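Local coordinates for protein cytosol aminopeptidase (Coxiella burnetii, PDB 3IJ3) that probably acts as a manganese-dependent metalloaminopeptidase of the M17 family, removing amino acids from the N-termini of peptides, at residues Ile38-Met43 with Gly111-Asn116; Ala57-Trp62 with Cys76-Ser81; Pro373-Asn378 with Ala446-Phe451; Asp395-Leu400 with Leu470-His475. One frame throughout, in Å; residues are numbered along the deposited sequence. Where two conformers were deposited one is given.

In the fold
Contacts 1 and 2 belong to the N-terminal domain, contacts 3 and 4 to the catalytic domain. Contact 1 joins two parallel strands in the middle of a mixed sheet and is partly buried. Contact 2 lays a helix on the outermost strand of the same sheet and also meets a second subunit. Contact 3 is fully buried and pairs antiparallel strands in the catalytic sheet. Contact 4 lies about 9 Å from it, centre to centre, and the two share that sheet through strands 374-377 and 398-399. Backbone ladders dominate contacts 1 and 3. Contact 2 relies on a tryptophan, and contact 4 on a carboxylate facing a helix start.

Contact 1 of 4, residues Ile38-Met43 with Gly111-Asn116; sequences IPIQPM and GAFQLN
Ile38 runs alongside the Phe113 ring and points the same way, while Ile38 O and Ile40 CG1 come to the ring obliquely. Ile38 CB lies 3.6 Å from Phe113 CD1, and the CG2 branch of Ile38 touches the same margin of the ring. Phe113 CG stands beside its own backbone N (chi1 -60°), which lays the ring along Ile38. Ile40 comes in across the base of the phenylalanine side chain. Its CD1 reaches Phe113 CB at 3.5 Å, while Ile40 CG1 rests near Phe113 CD1. Ile40 also meets Leu115, with Ile40 CB 3.9 Å from Leu115 CD2.

The backbone supplies three hydrogen bonds. Ile38 N gives a nearly straight bond to Ala112 O at 2.9 Å. Ile38 O then receives Gln114 N at 3.0 Å, with the donor well above the carbonyl plane. Ile40 N closes the series on Gln114 O at 2.9 Å. Beyond it the strands part, and one water bridges the gap, donating to Ile40 O and accepting from Asn116 N, each at 2.8 Å.

Gln114 and Pro39 lie on the other face of the sheet from Ile38 and Phe113. Strand 85-91 flanks 38-43 on its far side, and strand 151-154 flanks 111-114. Phe113 also touches Leu85, Val88, Ala151 and Leu153. This is a parallel beta pair inside the mixed sheet of the M17 N-terminal domain, with apolar side chains gathered on one face.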
# COMPACT_ATOMS: atom_id res chain seq x y z
N ILE A 38 48.79 -1.87 -31.43
CA ILE A 38 48.18 -3.22 -31.49
C ILE A 38 46.82 -3.13 -32.19
O ILE A 38 45.92 -2.40 -31.73
CB ILE A 38 47.97 -3.79 -30.08
CG1 ILE A 38 49.30 -3.82 -29.31
CG2 ILE A 38 47.33 -5.20 -30.13
CD1 ILE A 38 49.14 -4.02 -27.80
N PRO A 39 46.65 -3.84 -33.32
CA PRO A 39 45.36 -3.76 -33.99
C PRO A 39 44.22 -4.48 -33.26
O PRO A 39 44.43 -5.54 -32.66
CB PRO A 39 45.61 -4.43 -35.34
CG PRO A 39 46.75 -5.40 -35.07
CD PRO A 39 47.62 -4.67 -34.06
N ILE A 40 43.04 -3.86 -33.29
CA ILE A 40 41.79 -4.44 -32.79
C ILE A 40 40.96 -4.63 -34.05
O ILE A 40 40.73 -3.68 -34.80
CB ILE A 40 41.06 -3.52 -31.82
CG1 ILE A 40 41.91 -3.29 -30.56
CG2 ILE A 40 39.74 -4.12 -31.45
CD1 ILE A 40 41.30 -2.25 -29.59
N GLN A 41 40.51 -5.85 -34.28
CA GLN A 41 39.77 -6.18 -35.49
C GLN A 41 38.41 -6.81 -35.19
O GLN A 41 38.34 -7.81 -34.49
CB GLN A 41 40.60 -7.16 -36.32
CG GLN A 41 39.94 -7.67 -37.62
CD GLN A 41 40.83 -8.60 -38.39
OE1 GLN A 41 41.99 -8.81 -38.03
NE2 GLN A 41 40.29 -9.18 -39.47
N PRO A 42 37.32 -6.23 -35.74
CA PRO A 42 36.02 -6.85 -35.50
C PRO A 42 35.89 -8.16 -36.27
O PRO A 42 36.49 -8.33 -37.35
CB PRO A 42 35.03 -5.80 -36.02
CG PRO A 42 35.77 -5.12 -37.11
CD PRO A 42 37.20 -5.05 -36.62
N MET A 43 35.11 -9.08 -35.72
CA MET A 43 34.95 -10.39 -36.32
C MET A 43 33.59 -10.99 -36.00
O MET A 43 33.07 -10.83 -34.91
CB MET A 43 36.06 -11.31 -35.75
CG MET A 43 36.11 -12.75 -36.30
SD MET A 43 36.37 -12.82 -38.07
CE MET A 43 37.97 -12.05 -38.32
N GLY A 111 47.80 -1.31 -23.10
CA GLY A 111 48.46 -1.00 -24.38
C GLY A 111 47.91 0.13 -25.19
O GLY A 111 46.93 0.78 -24.81
N ALA A 112 48.57 0.36 -26.33
CA ALA A 112 48.22 1.37 -27.32
C ALA A 112 47.65 0.61 -28.49
O ALA A 112 48.35 -0.16 -29.14
CB ALA A 112 49.48 2.18 -27.75
N PHE A 113 46.37 0.84 -28.78
CA PHE A 113 45.66 0.08 -29.82
C PHE A 113 45.24 0.95 -30.99
O PHE A 113 45.26 2.18 -30.91
CB PHE A 113 44.43 -0.62 -29.21
CG PHE A 113 44.75 -1.60 -28.10
CD1 PHE A 113 44.90 -2.96 -28.37
CD2 PHE A 113 44.92 -1.17 -26.78
CE1 PHE A 113 45.21 -3.87 -27.35
CE2 PHE A 113 45.23 -2.06 -25.76
CZ PHE A 113 45.38 -3.43 -26.05
N GLN A 114 44.82 0.32 -32.07
CA GLN A 114 44.33 1.06 -33.21
C GLN A 114 43.28 0.24 -33.91
O GLN A 114 43.31 -1.00 -33.85
CB GLN A 114 45.47 1.34 -34.21
CG GLN A 114 45.94 0.07 -34.90
CD GLN A 114 47.10 0.28 -35.84
OE1 GLN A 114 47.71 1.35 -35.89
NE2 GLN A 114 47.43 -0.77 -36.59
N LEU A 115 42.36 0.93 -34.56
CA LEU A 115 41.33 0.30 -35.39
C LEU A 115 41.83 0.43 -36.82
O LEU A 115 42.73 1.24 -37.08
CB LEU A 115 39.99 1.03 -35.28
CG LEU A 115 39.39 1.08 -33.88
CD1 LEU A 115 37.94 1.61 -34.00
CD2 LEU A 115 39.42 -0.28 -33.22
N ASN A 116 41.25 -0.34 -37.74
CA ASN A 116 41.60 -0.27 -39.17
C ASN A 116 40.36 0.17 -39.95
O ASN A 116 39.33 -0.48 -39.91
CB ASN A 116 42.11 -1.62 -39.68
CG ASN A 116 42.47 -1.62 -41.17
OD1 ASN A 116 42.23 -0.64 -41.89
ND2 ASN A 116 43.06 -2.72 -41.63
O HOH W 1 39.56 -2.37 -36.94

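Contact 2 of 4, residues Ala57-Trp62 with Cys76-Ser81; sequences ARTQQW and CSIPES
Trp62 gives the largest share of this contact and meets Ser77 and Pro79. Trp62 NE1 donates a hydrogen bond to Ser77 O at 2.8 Å. The bond is bent, with 131° at the hydrogen, and the oxygen lies out of the indole plane. A water forms a second polar link. It donates to Thr59 OG1 at 2.9 Å and to Pro79 O at 2.6 Å. Thr59 OG1 is also hydrogen-bonded to Asp56, so two partners hold the hydroxyl.

Pro79 CD sits over one face of the five-membered ring of Trp62, 3.6 Å from its centroid, in a CH-pi contact. Cys76 SG approaches the same ring obliquely as a sulfur-aromatic contact, 3.8 Å from Trp62 NE1. Trp62 reaches out to the strand because its CG is turned opposite the backbone N (chi1 176°).

The Thr59 and Ile78 side chains cross at about a right angle, with Thr59 CG2 4.0 Å from Ile78 CG2. The Arg58 guanidinium lies with one face toward Ser81, and Arg58 NH1 comes 3.3 Å from Ser81 CB. Arg58 NH2 also makes a weak hydrogen bond to Ser81 O of the second subunit.

Helix 57-66 runs roughly antiparallel to strand 75-79, the outermost strand of the N-terminal sheet within this chain. Val63, one turn on from Thr59, also touches Cys76 and Ile78. Strand 85-91 pairs with 75-79 on the inner side, while Trp62 meets Trp62 of the second subunit.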
# COMPACT_ATOMS: atom_id res chain seq x y z
N ALA A 57 50.55 -20.68 -38.31
CA ALA A 57 50.21 -21.87 -37.52
C ALA A 57 49.87 -21.57 -36.06
O ALA A 57 48.81 -22.00 -35.56
CB ALA A 57 51.36 -22.88 -37.59
N ARG A 58 50.76 -20.85 -35.39
CA ARG A 58 50.59 -20.49 -33.98
C ARG A 58 49.29 -19.72 -33.74
O ARG A 58 48.58 -19.98 -32.75
CB ARG A 58 51.80 -19.67 -33.50
CG ARG A 58 51.64 -19.06 -32.12
CD ARG A 58 52.85 -18.19 -31.71
NE ARG A 58 54.03 -19.00 -31.45
CZ ARG A 58 55.13 -19.08 -32.20
NH1 ARG A 58 55.28 -18.33 -33.30
NH2 ARG A 58 56.13 -19.88 -31.82
N THR A 59 48.95 -18.79 -34.64
CA THR A 59 47.73 -17.99 -34.52
C THR A 59 46.48 -18.89 -34.68
O THR A 59 45.51 -18.80 -33.90
CB THR A 59 47.75 -16.84 -35.54
OG1 THR A 59 48.86 -15.98 -35.25
CG2 THR A 59 46.47 -16.02 -35.47
N GLN A 60 46.51 -19.77 -35.68
CA GLN A 60 45.41 -20.71 -35.88
C GLN A 60 45.21 -21.59 -34.64
O GLN A 60 44.08 -21.79 -34.19
CB GLN A 60 45.59 -21.56 -37.15
CG GLN A 60 45.70 -20.73 -38.43
CD GLN A 60 45.56 -21.56 -39.70
OE1 GLN A 60 44.69 -22.42 -39.78
NE2 GLN A 60 46.40 -21.29 -40.70
N GLN A 61 46.31 -22.12 -34.08
CA GLN A 61 46.21 -22.97 -32.88
C GLN A 61 45.64 -22.22 -31.68
O GLN A 61 44.78 -22.74 -30.93
CB GLN A 61 47.58 -23.51 -32.47
CG GLN A 61 48.26 -24.45 -33.49
CD GLN A 61 47.66 -25.85 -33.52
OE1 GLN A 61 46.67 -26.15 -32.83
NE2 GLN A 61 48.28 -26.72 -34.33
N TRP A 62 46.11 -20.98 -31.50
CA TRP A 62 45.68 -20.18 -30.35
C TRP A 62 44.21 -19.81 -30.40
O TRP A 62 43.50 -19.94 -29.39
CB TRP A 62 46.55 -18.93 -30.18
CG TRP A 62 46.08 -18.06 -29.08
CD1 TRP A 62 45.37 -16.90 -29.20
CD2 TRP A 62 46.24 -18.28 -27.68
NE1 TRP A 62 45.10 -16.38 -27.96
CE2 TRP A 62 45.64 -17.20 -27.01
CE3 TRP A 62 46.84 -19.29 -26.94
CZ2 TRP A 62 45.60 -17.12 -25.62
CZ3 TRP A 62 46.82 -19.19 -25.55
CH2 TRP A 62 46.21 -18.11 -24.91
N CYS A 76 39.58 -12.03 -28.34
CA CYS A 76 40.65 -13.00 -28.39
C CYS A 76 41.94 -12.20 -28.53
O CYS A 76 42.17 -11.56 -29.56
CB CYS A 76 40.49 -13.99 -29.56
SG CYS A 76 41.80 -15.27 -29.58
N SER A 77 42.75 -12.18 -27.46
CA SER A 77 44.06 -11.54 -27.47
C SER A 77 45.05 -12.55 -28.02
O SER A 77 45.23 -13.63 -27.43
CB SER A 77 44.45 -11.10 -26.05
OG SER A 77 43.49 -10.18 -25.55
N ILE A 78 45.66 -12.23 -29.15
CA ILE A 78 46.58 -13.14 -29.85
C ILE A 78 48.03 -12.78 -29.61
O ILE A 78 48.44 -11.65 -29.86
CB ILE A 78 46.32 -13.09 -31.36
CG1 ILE A 78 44.87 -13.50 -31.66
CG2 ILE A 78 47.31 -14.00 -32.12
CD1 ILE A 78 44.47 -13.26 -33.08
N PRO A 79 48.83 -13.75 -29.15
CA PRO A 79 50.25 -13.43 -28.91
C PRO A 79 51.16 -13.44 -30.12
O PRO A 79 50.90 -14.12 -31.13
CB PRO A 79 50.69 -14.54 -27.94
CG PRO A 79 49.82 -15.72 -28.32
CD PRO A 79 48.47 -15.09 -28.66
N GLU A 80 52.22 -12.64 -30.02
CA GLU A 80 53.30 -12.64 -30.99
C GLU A 80 54.12 -13.84 -30.52
O GLU A 80 53.84 -14.37 -29.45
CB GLU A 80 54.17 -11.40 -30.86
CG GLU A 80 53.54 -10.08 -31.33
CD GLU A 80 53.48 -9.96 -32.84
OE1 GLU A 80 53.73 -10.97 -33.55
OE2 GLU A 80 53.20 -8.83 -33.33
N SER A 81 55.14 -14.25 -31.29
CA SER A 81 56.02 -15.37 -30.87
C SER A 81 56.82 -14.99 -29.62
O SER A 81 57.32 -15.86 -28.90
CB SER A 81 56.96 -15.81 -32.00
OG SER A 81 58.01 -14.88 -32.23
O HOH W 2 50.09 -16.09 -32.63

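Contact 3 of 4, residues Pro373-Asn378 with Ala446-Phe451; sequences PALFAN and AHFDIF
Phe376 and His447 form the tightly packed part of this contact. Their side chains lie side by side and point the same way, with Phe376 CD2 3.6 Å from His447 CD2. The carbon of the phenyl meets the imidazole at its edge, near its plane, though the two rings are oblique to each other at 39°. His447 O lies at the phenyl edge, in its plane. His447 ND1 is hydrogen-bonded to Asp356, which helps fix the turn of the imidazole. The backbones match this closeness. Phe376 N binds His447 O, and His447 N binds Phe376 O, both at 2.8 Å. Ala374 and Asp449 form a second hydrogen-bonded pair, with Ala374 N to Asp449 O at 2.9 Å. The Asp449 side chain is about 10 Å from a bound lithium ion.

On the face of the sheet that carries Leu375, Phe448, Ala377 and Ala446, Leu375 CD1 lies over the Phe448 ring in a CH-pi contact, 4.0 Å from the centroid. With CG opposite the backbone N (chi1 167°), the leucine also brings CD1 to Ala446 CB at 3.8 Å.

The side chains pack more loosely at the ends. Pro373 CB touches Ile450 CG2 at 3.9 Å. The backbones come closest at Ala377 and Ala446, CA to CA 4.3 Å, but the small Ala377 side chain adds little cover. No solvent side opens here, since every touching residue is buried.

Strand 445-454 also pairs with 353-359, and 374-377 pairs with 398-399. Helix 427-436 covers the side of Phe376 and His447, while helix 380-393 lies against Leu375, Ala377 and Ala446.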
# COMPACT_ATOMS: atom_id res chain seq x y z
N PRO A 373 13.81 7.39 -26.03
CA PRO A 373 13.22 8.73 -25.83
C PRO A 373 11.95 8.95 -26.61
O PRO A 373 11.85 8.53 -27.77
CB PRO A 373 14.29 9.66 -26.38
CG PRO A 373 15.58 8.91 -26.17
CD PRO A 373 15.25 7.47 -26.35
N ALA A 374 10.97 9.60 -25.98
CA ALA A 374 9.73 9.96 -26.61
C ALA A 374 9.85 11.33 -27.25
O ALA A 374 10.33 12.28 -26.62
CB ALA A 374 8.61 9.99 -25.58
N LEU A 375 9.38 11.43 -28.48
CA LEU A 375 9.35 12.68 -29.23
C LEU A 375 7.93 13.11 -29.46
O LEU A 375 7.08 12.30 -29.91
CB LEU A 375 9.98 12.51 -30.61
CG LEU A 375 9.77 13.62 -31.67
CD1 LEU A 375 10.45 14.98 -31.26
CD2 LEU A 375 10.27 13.18 -33.05
N PHE A 376 7.65 14.36 -29.14
CA PHE A 376 6.39 14.99 -29.50
C PHE A 376 6.74 16.19 -30.37
O PHE A 376 7.71 16.91 -30.11
CB PHE A 376 5.61 15.50 -28.28
CG PHE A 376 5.16 14.42 -27.32
CD1 PHE A 376 3.85 13.93 -27.38
CD2 PHE A 376 6.04 13.88 -26.39
CE1 PHE A 376 3.43 12.96 -26.48
CE2 PHE A 376 5.61 12.90 -25.49
CZ PHE A 376 4.32 12.46 -25.52
N ALA A 377 5.93 16.46 -31.39
CA ALA A 377 6.16 17.62 -32.22
C ALA A 377 4.84 18.15 -32.76
O ALA A 377 3.95 17.38 -33.13
CB ALA A 377 7.13 17.32 -33.35
N ASN A 378 4.72 19.48 -32.78
CA ASN A 378 3.51 20.14 -33.23
C ASN A 378 3.39 20.29 -34.73
O ASN A 378 2.34 20.73 -35.22
CB ASN A 378 3.31 21.50 -32.56
CG ASN A 378 4.34 22.53 -32.97
OD1 ASN A 378 5.27 22.23 -33.71
ND2 ASN A 378 4.17 23.77 -32.47
N ALA A 446 9.58 20.76 -30.93
CA ALA A 446 9.78 19.37 -30.61
C ALA A 446 10.06 19.28 -29.10
O ALA A 446 10.82 20.10 -28.56
CB ALA A 446 10.96 18.74 -31.41
N HIS A 447 9.43 18.32 -28.46
CA HIS A 447 9.59 18.06 -27.02
C HIS A 447 10.04 16.62 -26.86
O HIS A 447 9.39 15.69 -27.36
CB HIS A 447 8.25 18.29 -26.32
CG HIS A 447 8.14 17.64 -24.97
ND1 HIS A 447 8.78 18.13 -23.85
CD2 HIS A 447 7.39 16.60 -24.55
CE1 HIS A 447 8.49 17.36 -22.82
NE2 HIS A 447 7.62 16.45 -23.21
N PHE A 448 11.15 16.45 -26.14
CA PHE A 448 11.71 15.16 -25.87
C PHE A 448 11.56 14.79 -24.39
O PHE A 448 11.95 15.58 -23.49
CB PHE A 448 13.21 15.11 -26.19
CG PHE A 448 13.50 15.06 -27.64
CD1 PHE A 448 13.59 13.84 -28.29
CD2 PHE A 448 13.69 16.21 -28.37
CE1 PHE A 448 13.85 13.79 -29.65
CE2 PHE A 448 13.97 16.15 -29.74
CZ PHE A 448 14.04 14.95 -30.37
N ASP A 449 10.95 13.64 -24.15
CA ASP A 449 10.85 13.07 -22.79
C ASP A 449 11.91 11.99 -22.78
O ASP A 449 11.88 11.05 -23.60
CB ASP A 449 9.48 12.48 -22.50
CG ASP A 449 8.43 13.53 -22.28
OD1 ASP A 449 8.78 14.59 -21.75
OD2 ASP A 449 7.25 13.28 -22.64
N ILE A 450 12.87 12.14 -21.88
CA ILE A 450 14.00 11.20 -21.80
C ILE A 450 14.21 10.65 -20.38
O ILE A 450 13.83 11.30 -19.40
CB ILE A 450 15.30 11.91 -22.25
CG1 ILE A 450 15.60 13.10 -21.33
CG2 ILE A 450 15.22 12.38 -23.70
CD1 ILE A 450 16.95 13.80 -21.61
N PHE A 451 14.81 9.47 -20.28
CA PHE A 451 15.07 8.89 -18.96
C PHE A 451 16.46 9.36 -18.42
O PHE A 451 16.64 9.53 -17.22
CB PHE A 451 14.92 7.38 -19.04
CG PHE A 451 15.04 6.68 -17.73
CD1 PHE A 451 14.08 6.84 -16.76
CD2 PHE A 451 16.08 5.81 -17.48
CE1 PHE A 451 14.19 6.20 -15.54
CE2 PHE A 451 16.16 5.15 -16.27
CZ PHE A 451 15.22 5.35 -15.31

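Contact 4 of 4, residues Asp395-Leu400 with Leu470-His475; sequences DPLWRL and LRAVFH
Asp395 OD2 lies among the first backbone N-H groups of helix 470-481. Ala472 N donates to it at 3.0 Å, with an angle of 160° at the hydrogen. Asp395 OD2 accepts on its anti lone pair, the one turned away from OD1. Arg471 N is also 3.0 Å from Asp395 OD2. The second oxygen, OD1, accepts from Ala469 N, so both oxygens of the carboxylate are held. The positive end of the helix dipole would probably help stabilise its charge. The acid is aimed at the helix because CG stands opposite the backbone N (chi1 -178°). Asp395 O accepts a hydrogen bond from Ser390 OG, which ties the residue to helix 380-393.

A loop carboxylate thus accepts from the N-terminal N-H groups of the last helix. It joins the segment leading into strand 398-399 to the C-terminal helix of the M17 catalytic domain. Arg471 CB lies 3.5 Å from Asp395 OD2, but the guanidinium stays apart, with Arg471 NH1 6.1 Å from that oxygen.

The apolar part is small. Leu397 CD2 touches Ala472 CB at 3.9 Å, and both of these side chains point toward the opposite segment from their backbones. Further along the chain, Trp398 NE1 bonds Arg399 O of the third subunit, and Leu400 meets Leu400 of that subunit.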
# COMPACT_ATOMS: atom_id res chain seq x y z
N ASP A 395 20.41 6.53 -33.18
CA ASP A 395 20.22 7.13 -31.88
C ASP A 395 18.70 7.09 -31.75
O ASP A 395 18.01 7.96 -32.27
CB ASP A 395 20.76 8.55 -31.87
CG ASP A 395 20.65 9.22 -30.53
OD1 ASP A 395 20.48 8.53 -29.50
OD2 ASP A 395 20.79 10.47 -30.52
N PRO A 396 18.17 6.06 -31.08
CA PRO A 396 16.73 5.84 -31.11
C PRO A 396 15.82 6.86 -30.46
O PRO A 396 16.16 7.44 -29.44
CB PRO A 396 16.54 4.47 -30.43
CG PRO A 396 17.80 4.11 -29.83
CD PRO A 396 18.90 5.01 -30.35
N LEU A 397 14.66 7.04 -31.09
CA LEU A 397 13.61 7.88 -30.61
C LEU A 397 12.31 7.37 -31.22
O LEU A 397 12.34 6.64 -32.23
CB LEU A 397 13.87 9.36 -30.91
CG LEU A 397 13.94 9.92 -32.29
CD1 LEU A 397 12.52 10.22 -32.77
CD2 LEU A 397 14.78 11.22 -32.31
N TRP A 398 11.18 7.72 -30.61
CA TRP A 398 9.90 7.28 -31.10
C TRP A 398 8.88 8.36 -30.87
O TRP A 398 8.79 8.90 -29.77
CB TRP A 398 9.46 5.97 -30.41
CG TRP A 398 8.31 5.30 -31.10
CD1 TRP A 398 6.95 5.42 -30.81
CD2 TRP A 398 8.39 4.47 -32.25
NE1 TRP A 398 6.23 4.70 -31.71
CE2 TRP A 398 7.08 4.11 -32.60
CE3 TRP A 398 9.46 3.99 -33.03
CZ2 TRP A 398 6.80 3.27 -33.67
CZ3 TRP A 398 9.17 3.17 -34.10
CH2 TRP A 398 7.86 2.82 -34.42
N ARG A 399 8.06 8.63 -31.88
CA ARG A 399 7.06 9.69 -31.74
C ARG A 399 5.81 9.23 -30.98
O ARG A 399 5.28 8.12 -31.23
CB ARG A 399 6.64 10.19 -33.12
CG ARG A 399 5.83 11.49 -33.06
CD ARG A 399 5.24 11.90 -34.41
NE ARG A 399 4.69 13.25 -34.36
CZ ARG A 399 4.11 13.85 -35.40
NH1 ARG A 399 4.01 13.22 -36.56
NH2 ARG A 399 3.64 15.09 -35.26
N LEU A 400 5.36 10.08 -30.06
CA LEU A 400 4.09 9.91 -29.35
C LEU A 400 3.21 11.09 -29.77
O LEU A 400 3.72 12.13 -30.18
CB LEU A 400 4.28 9.81 -27.84
CG LEU A 400 4.97 8.53 -27.35
CD1 LEU A 400 5.08 8.57 -25.80
CD2 LEU A 400 4.25 7.27 -27.78
N LEU A 470 20.49 13.17 -28.60
CA LEU A 470 21.29 14.28 -29.12
C LEU A 470 21.95 14.11 -30.44
O LEU A 470 22.02 15.08 -31.20
CB LEU A 470 22.37 14.74 -28.12
CG LEU A 470 21.89 15.29 -26.81
CD1 LEU A 470 23.06 16.09 -26.21
CD2 LEU A 470 20.70 16.17 -27.07
N ARG A 471 22.47 12.91 -30.73
CA ARG A 471 23.09 12.70 -32.02
C ARG A 471 22.05 12.85 -33.12
O ARG A 471 22.32 13.47 -34.14
CB ARG A 471 23.82 11.35 -32.14
CG ARG A 471 24.98 11.20 -31.15
CD ARG A 471 26.10 10.39 -31.76
NE ARG A 471 26.61 11.09 -32.93
CZ ARG A 471 26.26 10.82 -34.18
NH1 ARG A 471 25.44 9.82 -34.45
NH2 ARG A 471 26.77 11.53 -35.17
N ALA A 472 20.85 12.33 -32.88
CA ALA A 472 19.76 12.43 -33.87
C ALA A 472 19.41 13.89 -34.07
O ALA A 472 19.33 14.37 -35.20
CB ALA A 472 18.49 11.66 -33.39
N VAL A 473 19.17 14.60 -32.97
CA VAL A 473 18.81 16.03 -33.07
C VAL A 473 19.91 16.83 -33.76
O VAL A 473 19.61 17.64 -34.64
CB VAL A 473 18.47 16.66 -31.72
CG1 VAL A 473 18.18 18.19 -31.89
CG2 VAL A 473 17.28 15.94 -31.06
N PHE A 474 21.17 16.60 -33.39
CA PHE A 474 22.26 17.33 -34.02
C PHE A 474 22.36 17.05 -35.51
O PHE A 474 22.62 17.97 -36.32
CB PHE A 474 23.61 17.11 -33.32
CG PHE A 474 24.67 18.03 -33.83
CD1 PHE A 474 24.65 19.38 -33.49
CD2 PHE A 474 25.67 17.58 -34.67
CE1 PHE A 474 25.58 20.27 -34.00
CE2 PHE A 474 26.63 18.47 -35.16
CZ PHE A 474 26.58 19.82 -34.81
N HIS A 475 22.20 15.79 -35.91
CA HIS A 475 22.20 15.42 -37.32
C HIS A 475 21.12 16.24 -38.06
O HIS A 475 21.37 16.81 -39.14
CB HIS A 475 21.96 13.92 -37.49
CG HIS A 475 21.80 13.49 -38.90
ND1 HIS A 475 22.85 13.04 -39.67
CD2 HIS A 475 20.71 13.44 -39.70
CE1 HIS A 475 22.41 12.75 -40.89
NE2 HIS A 475 21.12 12.99 -40.93